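Malonate decarboxylase subunit alpha (Acinetobacter baumannii ATCC 17978, PDB 6MPR) probably acts as the acyl-carrier-protein transferase subunit of malonate decarboxylase, exchanging acetyl for malonyl on the carrier so that malonate can be decarboxylated. Local coordinates at residues G256-E259 with S265-H268; E259-Q264 with L409-Q414; D362-A367 with P392-D397; L484-S489 with E521-F526. All blocks are in the same frame, centred on the assembly; numbering follows the deposited sequence. Where two conformers were deposited one is given.

Contact 1 (G256-E259 with S265-H268)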
loop_
_atom_site.group_PDB
_atom_site.type_symbol
_atom_site.label_atom_id
_atom_site.label_comp_id
_atom_site.label_asym_id
_atom_site.label_seq_id
_atom_site.Cartn_x
_atom_site.Cartn_y
_atom_site.Cartn_z
ATOM N N GLY A 256 -25.645 -10.993 -10.541
ATOM C CA GLY A 256 -25.635 -9.667 -11.117
ATOM C C GLY A 256 -24.332 -8.900 -11.024
ATOM O O GLY A 256 -24.223 -7.841 -11.645
ATOM N N ILE A 257 -23.358 -9.383 -10.250
ATOM C CA ILE A 257 -22.068 -8.704 -10.136
ATOM C C ILE A 257 -20.906 -9.654 -10.424
ATOM O O ILE A 257 -20.108 -9.415 -11.342
ATOM C CB ILE A 257 -21.903 -8.055 -8.747
ATOM C CG1 ILE A 257 -23.114 -7.159 -8.407
ATOM C CG2 ILE A 257 -20.615 -7.224 -8.720
ATOM C CD1 ILE A 257 -22.997 -6.431 -7.057
ATOM N N TYR A 258 -20.782 -10.730 -9.640
ATOM C CA TYR A 258 -19.608 -11.597 -9.771
ATOM C C TYR A 258 -19.596 -12.293 -11.125
ATOM O O TYR A 258 -18.588 -12.266 -11.845
ATOM C CB TYR A 258 -19.562 -12.653 -8.661
ATOM C CG TYR A 258 -19.381 -12.144 -7.241
ATOM C CD1 TYR A 258 -19.246 -10.785 -6.963
ATOM C CD2 TYR A 258 -19.337 -13.041 -6.177
ATOM C CE1 TYR A 258 -19.081 -10.344 -5.643
ATOM C CE2 TYR A 258 -19.165 -12.607 -4.882
ATOM C CZ TYR A 258 -19.043 -11.267 -4.621
ATOM O OH TYR A 258 -18.890 -10.871 -3.321
ATOM N N GLU A 259 -20.713 -12.924 -11.481
ATOM C CA GLU A 259 -20.819 -13.565 -12.786
ATOM C C GLU A 259 -20.767 -12.530 -13.909
ATOM O O GLU A 259 -20.061 -12.714 -14.906
ATOM C CB GLU A 259 -22.113 -14.369 -12.867
ATOM C CG GLU A 259 -22.201 -15.203 -14.146
ATOM C CD GLU A 259 -23.486 -15.999 -14.268
ATOM O OE1 GLU A 259 -24.374 -15.882 -13.393
ATOM O OE2 GLU A 259 -23.602 -16.752 -15.250
ATOM N N SER A 265 -11.138 -12.265 -8.073
ATOM C CA SER A 265 -10.467 -11.986 -6.807
ATOM C C SER A 265 -11.247 -10.916 -6.061
ATOM O O SER A 265 -11.815 -10.011 -6.678
ATOM C CB SER A 265 -9.023 -11.526 -7.038
ATOM O OG SER A 265 -8.973 -10.422 -7.924
ATOM N N LEU A 266 -11.274 -11.015 -4.731
ATOM C CA LEU A 266 -12.164 -10.119 -4.000
ATOM C C LEU A 266 -11.866 -10.153 -2.510
ATOM O O LEU A 266 -11.199 -11.061 -1.998
ATOM C CB LEU A 266 -13.638 -10.486 -4.242
ATOM C CG LEU A 266 -14.197 -11.758 -3.584
ATOM C CD1 LEU A 266 -15.682 -11.826 -3.854
ATOM C CD2 LEU A 266 -13.517 -13.061 -4.077
ATOM N N ASN A 267 -12.367 -9.125 -1.831
ATOM C CA ASN A 267 -12.516 -9.079 -0.386
ATOM C C ASN A 267 -13.993 -8.912 -0.035
ATOM O O ASN A 267 -14.733 -8.203 -0.728
ATOM C CB ASN A 267 -11.696 -7.933 0.196
ATOM C CG ASN A 267 -11.988 -7.674 1.671
ATOM O OD1 ASN A 267 -12.680 -6.707 2.014
ATOM N ND2 ASN A 267 -11.433 -8.514 2.553
ATOM N N HIS A 268 -14.415 -9.584 1.031
ATOM C CA HIS A 268 -15.732 -9.413 1.635
ATOM C C HIS A 268 -15.577 -8.666 2.949
ATOM O O HIS A 268 -14.826 -9.117 3.821
ATOM C CB HIS A 268 -16.401 -10.748 1.964
ATOM C CG HIS A 268 -17.012 -11.448 0.796
ATOM N ND1 HIS A 268 -17.639 -12.667 0.929
ATOM C CD2 HIS A 268 -17.132 -11.096 -0.504
ATOM C CE1 HIS A 268 -18.108 -13.045 -0.251
ATOM N NE2 HIS A 268 -17.826 -12.101 -1.133
#
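Tyr258 lays the hydroxyl end of its ring against one methyl of Leu266 and meets the imidazole edge of His268. The ring carbon CZ of Tyr258 is 3.5 Å from Leu266 CD1, and the two side chains cross at about a right angle; the methyl lies oblique to the ring. CD1 is the leucine branch that does the touching, and it is also 3.4 Å from Tyr258 OH. Beyond this apolar contact, Tyr258 OH and His268 NE2 are hydrogen-bonded at 2.7 Å, and either could be the donor. Each partner atom lies at the edge of the other's ring, near its plane. The contact packs helix 244-261 on the next strand, 265-268, of a mixed sheet, with strand 363-366 beside it. All three touching residues are buried, so the bond satisfies two polar atoms inside an apolar layer to which Ile277 of helix 272-287 and Ile365 also belong. A second hydrogen bond, between His268 ND1 and Glu278 OE2, grips the other nitrogen of the imidazole and would fix its rotation, while Trp298 meets the same ring edge-to-face.

Contact 2 (E259-Q264 with L409-Q414)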
loop_
_atom_site.group_PDB
_atom_site.type_symbol
_atom_site.label_atom_id
_atom_site.label_comp_id
_atom_site.label_asym_id
_atom_site.label_seq_id
_atom_site.Cartn_x
_atom_site.Cartn_y
_atom_site.Cartn_z
ATOM N N GLU A 259 -20.713 -12.924 -11.481
ATOM C CA GLU A 259 -20.819 -13.565 -12.786
ATOM C C GLU A 259 -20.767 -12.530 -13.909
ATOM O O GLU A 259 -20.061 -12.714 -14.906
ATOM C CB GLU A 259 -22.113 -14.369 -12.867
ATOM C CG GLU A 259 -22.201 -15.203 -14.146
ATOM C CD GLU A 259 -23.486 -15.999 -14.268
ATOM O OE1 GLU A 259 -24.374 -15.882 -13.393
ATOM O OE2 GLU A 259 -23.602 -16.752 -15.250
ATOM N N LYS A 260 -21.515 -11.435 -13.755
ATOM C CA LYS A 260 -21.647 -10.447 -14.825
ATOM C C LYS A 260 -20.295 -9.903 -15.255
ATOM O O LYS A 260 -20.036 -9.724 -16.452
ATOM C CB LYS A 260 -22.552 -9.296 -14.365
ATOM C CG LYS A 260 -22.713 -8.181 -15.413
ATOM C CD LYS A 260 -23.636 -7.074 -14.913
ATOM C CE LYS A 260 -23.712 -5.931 -15.923
ATOM N NZ LYS A 260 -24.504 -6.303 -17.129
ATOM N N HIS A 261 -19.421 -9.622 -14.290
ATOM C CA HIS A 261 -18.140 -8.988 -14.565
ATOM C C HIS A 261 -16.959 -9.937 -14.456
ATOM O O HIS A 261 -15.814 -9.482 -14.558
ATOM C CB HIS A 261 -17.933 -7.807 -13.616
ATOM C CG HIS A 261 -19.042 -6.809 -13.661
ATOM N ND1 HIS A 261 -19.262 -6.001 -14.753
ATOM C CD2 HIS A 261 -19.999 -6.493 -12.757
ATOM C CE1 HIS A 261 -20.308 -5.225 -14.521
ATOM N NE2 HIS A 261 -20.770 -5.501 -13.316
ATOM N N ASN A 262 -17.199 -11.228 -14.236
ATOM C CA ASN A 262 -16.140 -12.246 -14.197
ATOM C C ASN A 262 -15.128 -11.961 -13.082
ATOM O O ASN A 262 -13.916 -11.950 -13.299
ATOM C CB ASN A 262 -15.455 -12.350 -15.560
ATOM C CG ASN A 262 -14.661 -13.639 -15.726
ATOM O OD1 ASN A 262 -15.069 -14.704 -15.248
ATOM N ND2 ASN A 262 -13.514 -13.544 -16.400
ATOM N N VAL A 263 -15.644 -11.739 -11.876
ATOM C CA VAL A 263 -14.812 -11.402 -10.718
ATOM C C VAL A 263 -14.039 -12.641 -10.283
ATOM O O VAL A 263 -14.635 -13.646 -9.888
ATOM C CB VAL A 263 -15.675 -10.856 -9.575
ATOM C CG1 VAL A 263 -14.840 -10.612 -8.311
ATOM C CG2 VAL A 263 -16.405 -9.582 -10.025
ATOM N N GLN A 264 -12.709 -12.570 -10.363
ATOM C CA GLN A 264 -11.814 -13.652 -9.964
ATOM C C GLN A 264 -11.271 -13.500 -8.557
ATOM O O GLN A 264 -10.922 -14.509 -7.926
ATOM C CB GLN A 264 -10.600 -13.736 -10.901
ATOM C CG GLN A 264 -10.914 -13.823 -12.368
ATOM C CD GLN A 264 -11.735 -15.042 -12.675
ATOM O OE1 GLN A 264 -11.295 -16.170 -12.444
ATOM N NE2 GLN A 264 -12.953 -14.828 -13.178
ATOM N N LEU A 409 -11.296 -4.105 -16.434
ATOM C CA LEU A 409 -11.548 -3.551 -17.764
ATOM C C LEU A 409 -13.033 -3.332 -18.024
ATOM O O LEU A 409 -13.399 -2.429 -18.786
ATOM C CB LEU A 409 -10.992 -4.483 -18.848
ATOM C CG LEU A 409 -9.487 -4.476 -19.071
ATOM C CD1 LEU A 409 -9.101 -5.516 -20.133
ATOM C CD2 LEU A 409 -9.072 -3.079 -19.509
ATOM N N ASP A 410 -13.899 -4.163 -17.430
ATOM C CA ASP A 410 -15.333 -4.060 -17.685
ATOM C C ASP A 410 -15.909 -2.750 -17.170
ATOM O O ASP A 410 -17.004 -2.355 -17.593
ATOM C CB ASP A 410 -16.065 -5.247 -17.052
ATOM C CG ASP A 410 -17.255 -5.717 -17.868
ATOM O OD1 ASP A 410 -17.300 -5.454 -19.096
ATOM O OD2 ASP A 410 -18.161 -6.345 -17.273
ATOM N N MET A 411 -15.190 -2.063 -16.282
ATOM C CA MET A 411 -15.604 -0.767 -15.767
ATOM C C MET A 411 -15.195 0.400 -16.663
ATOM O O MET A 411 -15.628 1.532 -16.414
ATOM C CB MET A 411 -15.018 -0.557 -14.368
ATOM C CG MET A 411 -15.464 -1.577 -13.312
ATOM S SD MET A 411 -17.242 -1.542 -12.921
ATOM C CE MET A 411 -17.779 -2.922 -13.905
ATOM N N ARG A 412 -14.373 0.158 -17.682
ATOM C CA ARG A 412 -13.865 1.232 -18.524
ATOM C C ARG A 412 -14.950 1.792 -19.443
ATOM O O ARG A 412 -15.838 1.072 -19.904
ATOM C CB ARG A 412 -12.684 0.738 -19.368
ATOM C CG ARG A 412 -12.114 1.796 -20.306
ATOM C CD ARG A 412 -10.811 1.368 -20.973
ATOM N NE ARG A 412 -10.941 0.185 -21.820
ATOM C CZ ARG A 412 -9.963 -0.283 -22.598
ATOM N NH1 ARG A 412 -8.796 0.355 -22.664
ATOM N NH2 ARG A 412 -10.155 -1.378 -23.324
ATOM N N LEU A 413 -14.854 3.102 -19.699
ATOM C CA LEU A 413 -15.676 3.821 -20.672
ATOM C C LEU A 413 -15.896 3.022 -21.954
ATOM O O LEU A 413 -14.949 2.505 -22.550
ATOM C CB LEU A 413 -14.992 5.151 -21.000
ATOM C CG LEU A 413 -15.625 6.100 -22.015
ATOM C CD1 LEU A 413 -16.696 6.963 -21.360
ATOM C CD2 LEU A 413 -14.552 6.959 -22.684
ATOM N N GLN A 414 -17.151 2.945 -22.387
ATOM C CA GLN A 414 -17.513 2.279 -23.629
ATOM C C GLN A 414 -18.095 3.282 -24.619
ATOM O O GLN A 414 -18.511 4.382 -24.249
ATOM C CB GLN A 414 -18.525 1.155 -23.383
ATOM C CG GLN A 414 -17.969 -0.039 -22.628
ATOM C CD GLN A 414 -18.969 -1.176 -22.569
ATOM O OE1 GLN A 414 -19.586 -1.421 -21.534
ATOM N NE2 GLN A 414 -19.144 -1.869 -23.689
#
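A Schellman motif ends helix 244-261, and His261, the last helical residue before the turn, makes a His-carboxylate hydrogen bond to Asp410 on helix 406-410. The motif is marked by the positive phi of Asn262 (61°) and by bonds back into the last turn, among them Asn262 N to Glu259 O at 3.3 Å. Across the contact, His261 ND1 donates to Asp410 OD2 at 2.8 Å with an N-H...acceptor angle of 161°. The acceptor lies close to the imidazole plane, but the carboxylate is approached on its anti side by a donor tilted out of its plane, and the ring and carboxylate planes are steeply turned, 67° apart.

Met411, the next residue, reaches the same ring from above. Its CE stands 3.7 Å from the centroid of the His261 ring, displaced toward the rim over ND1 and CE1, a CH-pi contact. The chain of Met411 is bent at both chi2 and chi3, which brings the terminal methyl over the ring although CB does not point at it. Lys260 CG covers the opposite face, 3.9 Å above the plane of the His261 ring, so the imidazole is sandwiched between aliphatic groups while its edge is held by the carboxylate. His474 and Tyr485 also meet this ring, and Leu429 of strand 429-433 packs against it. In the following loop, Arg412 bonds to Pro461 O of the second subunit. The whole is a helix C-terminus closed by a Schellman turn and tied to a second helix by a His-carboxylate hydrogen bond.

Contact 3 (D362-A367 with P392-D397)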
loop_
_atom_site.group_PDB
_atom_site.type_symbol
_atom_site.label_atom_id
_atom_site.label_comp_id
_atom_site.label_asym_id
_atom_site.label_seq_id
_atom_site.Cartn_x
_atom_site.Cartn_y
_atom_site.Cartn_z
ATOM N N ASP A 362 -10.109 -7.740 -7.738
ATOM C CA ASP A 362 -11.109 -7.153 -8.630
ATOM C C ASP A 362 -12.159 -6.346 -7.882
ATOM O O ASP A 362 -12.755 -5.429 -8.457
ATOM C CB ASP A 362 -11.858 -8.248 -9.402
ATOM C CG ASP A 362 -11.035 -8.904 -10.474
ATOM O OD1 ASP A 362 -10.033 -8.319 -10.944
ATOM O OD2 ASP A 362 -11.439 -10.016 -10.890
ATOM N N LEU A 363 -12.451 -6.704 -6.634
ATOM C CA LEU A 363 -13.708 -6.263 -6.052
ATOM C C LEU A 363 -13.605 -6.165 -4.533
ATOM O O LEU A 363 -12.944 -6.988 -3.885
ATOM C CB LEU A 363 -14.849 -7.218 -6.447
ATOM C CG LEU A 363 -16.260 -6.966 -5.868
ATOM C CD1 LEU A 363 -17.308 -7.279 -6.927
ATOM C CD2 LEU A 363 -16.497 -7.802 -4.618
ATOM N N PHE A 364 -14.257 -5.140 -3.987
ATOM C CA PHE A 364 -14.630 -5.071 -2.587
ATOM C C PHE A 364 -16.148 -5.005 -2.487
ATOM O O PHE A 364 -16.810 -4.371 -3.316
ATOM C CB PHE A 364 -14.009 -3.833 -1.890
ATOM C CG PHE A 364 -14.600 -3.544 -0.540
ATOM C CD1 PHE A 364 -14.328 -4.367 0.538
ATOM C CD2 PHE A 364 -15.423 -2.446 -0.349
ATOM C CE1 PHE A 364 -14.857 -4.108 1.779
ATOM C CE2 PHE A 364 -15.977 -2.190 0.885
ATOM C CZ PHE A 364 -15.684 -3.013 1.958
ATOM N N ILE A 365 -16.704 -5.672 -1.481
ATOM C CA ILE A 365 -18.134 -5.598 -1.191
ATOM C C ILE A 365 -18.306 -5.547 0.321
ATOM O O ILE A 365 -17.702 -6.338 1.047
ATOM C CB ILE A 365 -18.905 -6.786 -1.825
ATOM C CG1 ILE A 365 -20.406 -6.726 -1.507
ATOM C CG2 ILE A 365 -18.298 -8.119 -1.382
ATOM C CD1 ILE A 365 -21.241 -7.540 -2.507
ATOM N N GLY A 366 -19.099 -4.601 0.802
ATOM C CA GLY A 366 -19.362 -4.502 2.219
ATOM C C GLY A 366 -20.581 -3.641 2.453
ATOM O O GLY A 366 -21.277 -3.249 1.515
ATOM N N ALA A 367 -20.831 -3.340 3.719
ATOM C CA ALA A 367 -22.029 -2.600 4.071
ATOM C C ALA A 367 -21.663 -1.330 4.823
ATOM O O ALA A 367 -20.498 -1.035 5.083
ATOM C CB ALA A 367 -22.988 -3.450 4.897
ATOM N N PRO A 392 -11.939 2.373 3.819
ATOM C CA PRO A 392 -11.564 3.335 2.772
ATOM C C PRO A 392 -10.522 2.792 1.810
ATOM O O PRO A 392 -10.576 3.095 0.617
ATOM C CB PRO A 392 -11.035 4.529 3.573
ATOM C CG PRO A 392 -11.722 4.410 4.883
ATOM C CD PRO A 392 -11.761 2.951 5.164
ATOM N N ASN A 393 -9.561 2.006 2.304
ATOM C CA ASN A 393 -8.540 1.447 1.426
ATOM C C ASN A 393 -9.123 0.387 0.503
ATOM O O ASN A 393 -8.716 0.269 -0.655
ATOM C CB ASN A 393 -7.404 0.862 2.261
ATOM C CG ASN A 393 -6.344 0.192 1.404
ATOM O OD1 ASN A 393 -5.651 0.856 0.633
ATOM N ND2 ASN A 393 -6.231 -1.133 1.522
ATOM N N MET A 394 -10.086 -0.383 1.002
ATOM C CA MET A 394 -10.724 -1.394 0.171
ATOM C C MET A 394 -11.772 -0.793 -0.759
ATOM O O MET A 394 -11.945 -1.285 -1.886
ATOM C CB MET A 394 -11.348 -2.460 1.067
ATOM C CG MET A 394 -10.397 -2.997 2.124
ATOM S SD MET A 394 -8.999 -3.881 1.388
ATOM C CE MET A 394 -9.896 -5.193 0.604
ATOM N N GLY A 395 -12.460 0.256 -0.318
ATOM C CA GLY A 395 -13.557 0.838 -1.068
ATOM C C GLY A 395 -13.221 2.120 -1.810
ATOM O O GLY A 395 -13.895 3.141 -1.642
ATOM N N HIS A 396 -12.191 2.074 -2.649
ATOM C CA HIS A 396 -11.939 3.162 -3.579
ATOM C C HIS A 396 -11.344 2.596 -4.861
ATOM O O HIS A 396 -10.825 1.476 -4.896
ATOM C CB HIS A 396 -11.005 4.224 -2.972
ATOM C CG HIS A 396 -9.569 3.796 -2.905
ATOM N ND1 HIS A 396 -9.048 3.116 -1.825
ATOM C CD2 HIS A 396 -8.548 3.950 -3.781
ATOM C CE1 HIS A 396 -7.771 2.851 -2.048
ATOM N NE2 HIS A 396 -7.438 3.358 -3.221
ATOM N N ASP A 397 -11.458 3.380 -5.923
ATOM C CA ASP A 397 -10.817 3.073 -7.187
ATOM C C ASP A 397 -9.333 3.405 -7.088
ATOM O O ASP A 397 -8.971 4.583 -6.972
ATOM C CB ASP A 397 -11.470 3.870 -8.316
ATOM C CG ASP A 397 -10.841 3.572 -9.662
ATOM O OD1 ASP A 397 -10.385 2.420 -9.859
ATOM O OD2 ASP A 397 -10.807 4.484 -10.514
#
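Phe364 turns one face of its ring to Met394, and the two side chains cross at about a right angle. Met394 CB lies over that face in a CH-pi contact, 3.9 Å from the centroid of the Phe364 ring and 24° off its normal; its closest ring atom is Phe364 CD1, at 3.6 Å. With CG of Phe364 opposite the backbone N (chi1 167°), the ring extends from the strand toward the helix end. The opposite face of the ring is taken by the backbone N of Gly366, two residues on in the same strand, 3.9 Å above the plane. At the base of the side chain, Phe364 CB rests 3.3 Å from Met394 O, a carbonyl hydrogen-bonded to Lys428 NZ. Gly395 CA, just past the helix, is 3.8 Å from Phe364 CD2. Beyond it, His396 ND1 folds back to Pro392 O in a 2.9 Å bond on a carbonyl lone pair, tying the exit loop to the short helix. Helix 391-394 thus packs on strand 363-366, which is bonded between strands 265-268 and 429-433; Met394 also touches Gln354 of helix 350-359, and Asn393 bonds to Tyr359 of the second subunit.

Contact 4 (L484-S489 with E521-F526)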
loop_
_atom_site.group_PDB
_atom_site.type_symbol
_atom_site.label_atom_id
_atom_site.label_comp_id
_atom_site.label_asym_id
_atom_site.label_seq_id
_atom_site.Cartn_x
_atom_site.Cartn_y
_atom_site.Cartn_z
ATOM N N LEU A 484 -24.133 1.804 -10.779
ATOM C CA LEU A 484 -23.753 3.214 -10.721
ATOM C C LEU A 484 -22.555 3.533 -11.611
ATOM O O LEU A 484 -22.426 4.669 -12.080
ATOM C CB LEU A 484 -23.455 3.617 -9.273
ATOM C CG LEU A 484 -24.572 3.530 -8.227
ATOM C CD1 LEU A 484 -24.042 4.013 -6.866
ATOM C CD2 LEU A 484 -25.833 4.312 -8.646
ATOM N N TYR A 485 -21.671 2.558 -11.861
ATOM C CA TYR A 485 -20.520 2.828 -12.719
ATOM C C TYR A 485 -20.937 3.271 -14.111
ATOM O O TYR A 485 -20.128 3.877 -14.824
ATOM C CB TYR A 485 -19.605 1.603 -12.823
ATOM C CG TYR A 485 -20.072 0.487 -13.734
ATOM C CD1 TYR A 485 -20.884 -0.550 -13.254
ATOM C CD2 TYR A 485 -19.663 0.430 -15.060
ATOM C CE1 TYR A 485 -21.300 -1.564 -14.076
ATOM C CE2 TYR A 485 -20.074 -0.597 -15.893
ATOM C CZ TYR A 485 -20.888 -1.589 -15.393
ATOM O OH TYR A 485 -21.301 -2.601 -16.210
ATOM N N LYS A 486 -22.172 2.976 -14.512
ATOM C CA LYS A 486 -22.668 3.313 -15.835
ATOM C C LYS A 486 -23.518 4.573 -15.851
ATOM O O LYS A 486 -23.927 4.998 -16.932
ATOM C CB LYS A 486 -23.483 2.150 -16.413
ATOM C CG LYS A 486 -22.680 1.186 -17.254
ATOM C CD LYS A 486 -23.549 0.049 -17.755
ATOM C CE LYS A 486 -24.275 -0.640 -16.611
ATOM N NZ LYS A 486 -25.039 -1.827 -17.080
ATOM N N ALA A 487 -23.803 5.171 -14.692
ATOM C CA ALA A 487 -24.603 6.391 -14.670
ATOM C C ALA A 487 -23.956 7.459 -15.549
ATOM O O ALA A 487 -22.746 7.694 -15.474
ATOM C CB ALA A 487 -24.761 6.900 -13.239
ATOM N N SER A 488 -24.764 8.080 -16.413
ATOM C CA SER A 488 -24.262 9.070 -17.360
ATOM C C SER A 488 -24.165 10.469 -16.769
ATOM O O SER A 488 -23.436 11.308 -17.310
ATOM C CB SER A 488 -25.158 9.114 -18.602
ATOM O OG SER A 488 -26.499 9.412 -18.248
ATOM N N SER A 489 -24.882 10.739 -15.683
ATOM C CA SER A 489 -24.837 12.034 -15.026
ATOM C C SER A 489 -25.109 11.831 -13.548
ATOM O O SER A 489 -25.577 10.771 -13.126
ATOM C CB SER A 489 -25.860 13.005 -15.613
ATOM O OG SER A 489 -27.171 12.675 -15.184
ATOM N N GLU A 521 -33.070 -0.293 -19.759
ATOM C CA GLU A 521 -31.726 -0.004 -20.244
ATOM C C GLU A 521 -30.644 -0.813 -19.535
ATOM O O GLU A 521 -29.465 -0.702 -19.901
ATOM C CB GLU A 521 -31.450 1.497 -20.103
ATOM C CG GLU A 521 -32.444 2.351 -20.906
ATOM C CD GLU A 521 -32.122 3.836 -20.867
ATOM O OE1 GLU A 521 -31.267 4.244 -20.058
ATOM O OE2 GLU A 521 -32.728 4.598 -21.649
ATOM N N GLY A 522 -31.011 -1.630 -18.548
ATOM C CA GLY A 522 -30.044 -2.435 -17.825
ATOM C C GLY A 522 -29.272 -1.713 -16.746
ATOM O O GLY A 522 -28.339 -2.297 -16.187
ATOM N N LEU A 523 -29.653 -0.476 -16.405
ATOM C CA LEU A 523 -28.953 0.291 -15.376
ATOM C C LEU A 523 -29.389 -0.082 -13.961
ATOM O O LEU A 523 -28.633 0.142 -13.004
ATOM C CB LEU A 523 -29.181 1.783 -15.610
ATOM C CG LEU A 523 -28.589 2.371 -16.886
ATOM C CD1 LEU A 523 -29.097 3.797 -17.068
ATOM C CD2 LEU A 523 -27.087 2.358 -16.786
ATOM N N VAL A 524 -30.593 -0.621 -13.813
ATOM C CA VAL A 524 -31.100 -1.166 -12.564
ATOM C C VAL A 524 -31.620 -2.560 -12.863
ATOM O O VAL A 524 -32.260 -2.771 -13.897
ATOM C CB VAL A 524 -32.220 -0.278 -11.976
ATOM C CG1 VAL A 524 -32.915 -0.975 -10.818
ATOM C CG2 VAL A 524 -31.647 1.069 -11.543
ATOM N N VAL A 525 -31.353 -3.510 -11.972
ATOM C CA VAL A 525 -31.938 -4.838 -12.053
ATOM C C VAL A 525 -32.654 -5.153 -10.748
ATOM O O VAL A 525 -32.085 -5.011 -9.661
ATOM C CB VAL A 525 -30.895 -5.929 -12.381
ATOM C CG1 VAL A 525 -30.406 -5.785 -13.804
ATOM C CG2 VAL A 525 -29.737 -5.893 -11.400
ATOM N N PHE A 526 -33.917 -5.555 -10.865
ATOM C CA PHE A 526 -34.682 -6.185 -9.804
ATOM C C PHE A 526 -34.409 -7.686 -9.824
ATOM O O PHE A 526 -33.870 -8.205 -10.802
ATOM C CB PHE A 526 -36.173 -5.917 -10.012
ATOM C CG PHE A 526 -36.600 -4.493 -9.722
ATOM C CD1 PHE A 526 -35.695 -3.548 -9.246
ATOM C CD2 PHE A 526 -37.933 -4.108 -9.890
ATOM C CE1 PHE A 526 -36.100 -2.242 -8.972
ATOM C CE2 PHE A 526 -38.347 -2.809 -9.617
ATOM C CZ PHE A 526 -37.426 -1.873 -9.148
HETATM O O HOH W 1 -26.695 -1.043 -19.398
#
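Lys486 CB and CE both touch one methyl of Leu523, the side chains crossing at a slant: Lys486 CB lies 3.6 Å from Leu523 CD2, and Lys486 CE returns to 4.1 Å from the same methyl. The lysine chain bends at chi3 (-54°), which curls CE back past the leucine and carries the ammonium group on to the backbone beyond it. There Lys486 NZ makes a weak hydrogen bond to Gly522 O at 3.5 Å. A water supplements this long bond, accepting from Lys486 NZ at 3.0 Å and donating to Glu521 O at 2.8 Å. The ammonium group is thereby directed at two successive carbonyls, one reached directly and one through solvent, while the leucine methyl lies against the hydrocarbon part of the chain.

Those carbonyls stand where helix 512-520 ends. Gly522 has positive phi (80°) and, with two bonds back into the last turn, forms a Schellman motif; the C-terminal end of the helix would probably be a favourable neighbour for the ammonium group. The chain then enters strand 524-525, outermost in the mixed sheet within the chain and antiparallel to strand 480-482.

On the other side, the 3-10 segment 484-486 presents the lysine, its turn closed by Ala487 N to Leu484 O at 3.0 Å. Farther along, Ser489 is the N-cap of helix 490-499, its OG accepting from Glu492 N, and Ser488 OG bonds to the Glu492 carboxylate. Leu523 is itself backed by Leu518 of helix 512-520 and touches Glu492, and its backbone bonds to Tyr483.

In the fold
Contacts 1 and 3 are fully buried and act on neighbouring strands of one mixed sheet, 265-268 and 363-366; contacts 2 and 4 are partly buried and lie farther from the chain centre. Contacts 1 and 2 share helix 244-261 and Glu259. Asp362 connects contact 3 to both, its backbone N to Ser265 OG and its carboxylate to Gln264 N. Tyr485, in 484-489, packs on His261 and Met411 and so joins contact 4 to contact 2. The chemistry differs with place: a tyrosine-histidine hydrogen bond and ring packing inside, a histidine-carboxylate pair farther out, and a lysine with bridging water at the sheet's edge strand.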